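Local coordinates for protein HicA3 Toxin (PDB 4P78) that is the toxin of a bacterial HicA-HicB toxin-antitoxin pair, probably cleaving RNA as its HicA relatives do, and is bound here by the HicB3 antitoxin, at residues 5-10 against 29-34. Residues are numbered along the deposited sequence; the frame is centred on the assembly and turned at random.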
loop_
_atom_site.group_PDB
_atom_site.type_symbol
_atom_site.label_atom_id
_atom_site.label_comp_id
_atom_site.label_asym_id
_atom_site.label_seq_id
_atom_site.Cartn_x
_atom_site.Cartn_y
_atom_site.Cartn_z
ATOM N N GLU C 5 -10.662 26.183 -1.891
ATOM C CA GLU C 5 -11.469 26.228 -3.104
ATOM C C GLU C 5 -12.371 24.983 -3.238
ATOM O O GLU C 5 -13.511 25.088 -3.701
ATOM C CB GLU C 5 -10.593 26.364 -4.347
ATOM C CG GLU C 5 -11.420 26.595 -5.605
ATOM C CD GLU C 5 -10.599 26.577 -6.875
ATOM O OE1 GLU C 5 -9.386 26.875 -6.811
ATOM O OE2 GLU C 5 -11.175 26.267 -7.943
ATOM N N LEU C 6 -11.871 23.818 -2.824
ATOM C CA LEU C 6 -12.674 22.590 -2.861
ATOM C C LEU C 6 -13.892 22.705 -1.944
ATOM O O LEU C 6 -15.005 22.365 -2.333
ATOM C CB LEU C 6 -11.826 21.366 -2.464
ATOM C CG LEU C 6 -12.600 20.047 -2.277
ATOM C CD1 LEU C 6 -13.470 19.749 -3.489
ATOM C CD2 LEU C 6 -11.634 18.878 -1.999
ATOM N N ILE C 7 -13.667 23.190 -0.727
ATOM C CA ILE C 7 -14.747 23.432 0.235
ATOM C C ILE C 7 -15.810 24.389 -0.335
ATOM O O ILE C 7 -17.015 24.147 -0.211
ATOM C CB ILE C 7 -14.184 23.994 1.567
ATOM C CG1 ILE C 7 -13.343 22.929 2.286
ATOM C CG2 ILE C 7 -15.306 24.515 2.467
ATOM C CD1 ILE C 7 -12.762 23.393 3.610
ATOM N N LYS C 8 -15.375 25.459 -0.989
ATOM C CA LYS C 8 -16.345 26.379 -1.587
ATOM C C LYS C 8 -17.067 25.748 -2.789
ATOM O O LYS C 8 -18.248 25.996 -2.993
ATOM C CB LYS C 8 -15.659 27.696 -1.948
ATOM C CG LYS C 8 -15.116 28.411 -0.685
ATOM C CD LYS C 8 -13.871 29.270 -0.948
ATOM C CE LYS C 8 -13.165 29.620 0.365
ATOM N NZ LYS C 8 -11.744 30.056 0.165
ATOM N N ARG C 9 -16.397 24.871 -3.537
ATOM C CA ARG C 9 -17.107 24.122 -4.574
ATOM C C ARG C 9 -18.121 23.150 -3.970
ATOM O O ARG C 9 -19.189 22.920 -4.548
ATOM C CB ARG C 9 -16.123 23.382 -5.476
ATOM C CG ARG C 9 -15.385 24.317 -6.422
ATOM C CD ARG C 9 -14.278 23.604 -7.159
ATOM N NE ARG C 9 -13.508 24.528 -7.985
ATOM C CZ ARG C 9 -13.869 24.903 -9.203
ATOM N NH1 ARG C 9 -14.989 24.426 -9.736
ATOM N NH2 ARG C 9 -13.117 25.751 -9.888
ATOM N N LEU C 10 -17.809 22.597 -2.800
ATOM C CA LEU C 10 -18.748 21.710 -2.109
ATOM C C LEU C 10 -19.959 22.498 -1.581
ATOM O O LEU C 10 -21.096 22.011 -1.605
ATOM C CB LEU C 10 -18.042 20.961 -0.973
ATOM C CG LEU C 10 -17.106 19.822 -1.421
ATOM C CD1 LEU C 10 -16.139 19.405 -0.330
ATOM C CD2 LEU C 10 -17.933 18.620 -1.845
ATOM N N VAL C 29 -11.585 18.621 7.910
ATOM C CA VAL C 29 -12.854 19.335 7.918
ATOM C C VAL C 29 -13.948 18.323 7.526
ATOM O O VAL C 29 -13.790 17.591 6.550
ATOM C CB VAL C 29 -12.814 20.558 6.969
ATOM C CG1 VAL C 29 -14.191 21.206 6.811
ATOM C CG2 VAL C 29 -11.811 21.597 7.481
ATOM N N THR C 30 -15.012 18.237 8.324
ATOM C CA THR C 30 -16.183 17.446 7.943
ATOM C C THR C 30 -17.288 18.340 7.371
ATOM O O THR C 30 -17.464 19.498 7.781
ATOM C CB THR C 30 -16.762 16.616 9.124
ATOM O OG1 THR C 30 -17.269 17.469 10.162
ATOM C CG2 THR C 30 -15.716 15.659 9.682
ATOM N N LEU C 31 -18.012 17.812 6.397
ATOM C CA LEU C 31 -19.133 18.546 5.821
ATOM C C LEU C 31 -20.352 17.660 5.806
ATOM O O LEU C 31 -20.234 16.435 5.805
ATOM C CB LEU C 31 -18.829 19.022 4.404
ATOM C CG LEU C 31 -17.609 19.938 4.245
ATOM C CD1 LEU C 31 -16.341 19.133 3.846
ATOM C CD2 LEU C 31 -17.934 21.035 3.237
ATOM N N CYS C 32 -21.519 18.290 5.785
ATOM C CA CYS C 32 -22.781 17.586 5.679
ATOM C C CYS C 32 -23.683 18.343 4.719
ATOM O O CYS C 32 -23.410 19.490 4.370
ATOM C CB CYS C 32 -23.448 17.458 7.046
ATOM S SG CYS C 32 -23.773 19.047 7.837
ATOM N N LYS C 33 -24.763 17.704 4.297
ATOM C CA LYS C 33 -25.683 18.315 3.353
ATOM C C LYS C 33 -27.100 18.052 3.829
ATOM O O LYS C 33 -27.468 16.903 4.066
ATOM C CB LYS C 33 -25.457 17.763 1.938
ATOM C CG LYS C 33 -26.349 18.377 0.868
ATOM C CD LYS C 33 -25.954 17.914 -0.537
ATOM C CE LYS C 33 -26.794 18.620 -1.592
ATOM N NZ LYS C 33 -26.367 18.282 -2.983
ATOM N N PRO C 34 -27.894 19.126 3.987
ATOM C CA PRO C 34 -29.253 19.039 4.540
ATOM C C PRO C 34 -30.107 18.049 3.761
ATOM O O PRO C 34 -30.096 18.084 2.532
ATOM C CB PRO C 34 -29.788 20.469 4.391
ATOM C CG PRO C 34 -28.580 21.318 4.325
ATOM C CD PRO C 34 -27.550 20.508 3.604
#
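Leu31 reaches from strand 27-33 toward helix 3-12 and splits its two methyls between neighbouring turns. Leu31 CD1 meets Leu10 CD1 at 4.2 Å, the side chains crossing at about a right angle, while Leu31 CD2 lies 4.4 Å from Ile7 CG2. Ile7 likewise divides its branches between two partners. With CG1 beside the backbone N (chi1 -68°) and the chain extended beyond it, Ile7 CD1 arrives 4.1 Å from Val29 CG1, again crosswise, and CG2, on the other branch, is left to face Leu31. Residues one turn apart on the helix thus match residues two apart on the strand, both rows running in nearly the same direction, with 12° between the short axes. At 10.7 Å the axes are spaced by a layer of aliphatic side chains. Leu42 of the adjacent strand 36-44 touches both Leu10 and Leu31, and Ile17 of strand 16-22 touches Ile7, so side chains of the helix reach all three strands of the antiparallel sheet. Thr30 points from the strand's other face and packs on Val44 of the HicB3 antitoxin chain. Away from the sheet, Arg9 holds one carboxylate oxygen side-on, Glu5 OE2 lying 2.9 Å from Arg9 NE and 2.8 Å from Arg9 NH2. This is the helix-on-sheet core of the double-stranded-RNA-binding-like HicA fold. Because only methyl-bearing branches meet, shape and exclusion of water, rather than directional bonds, hold this contact together.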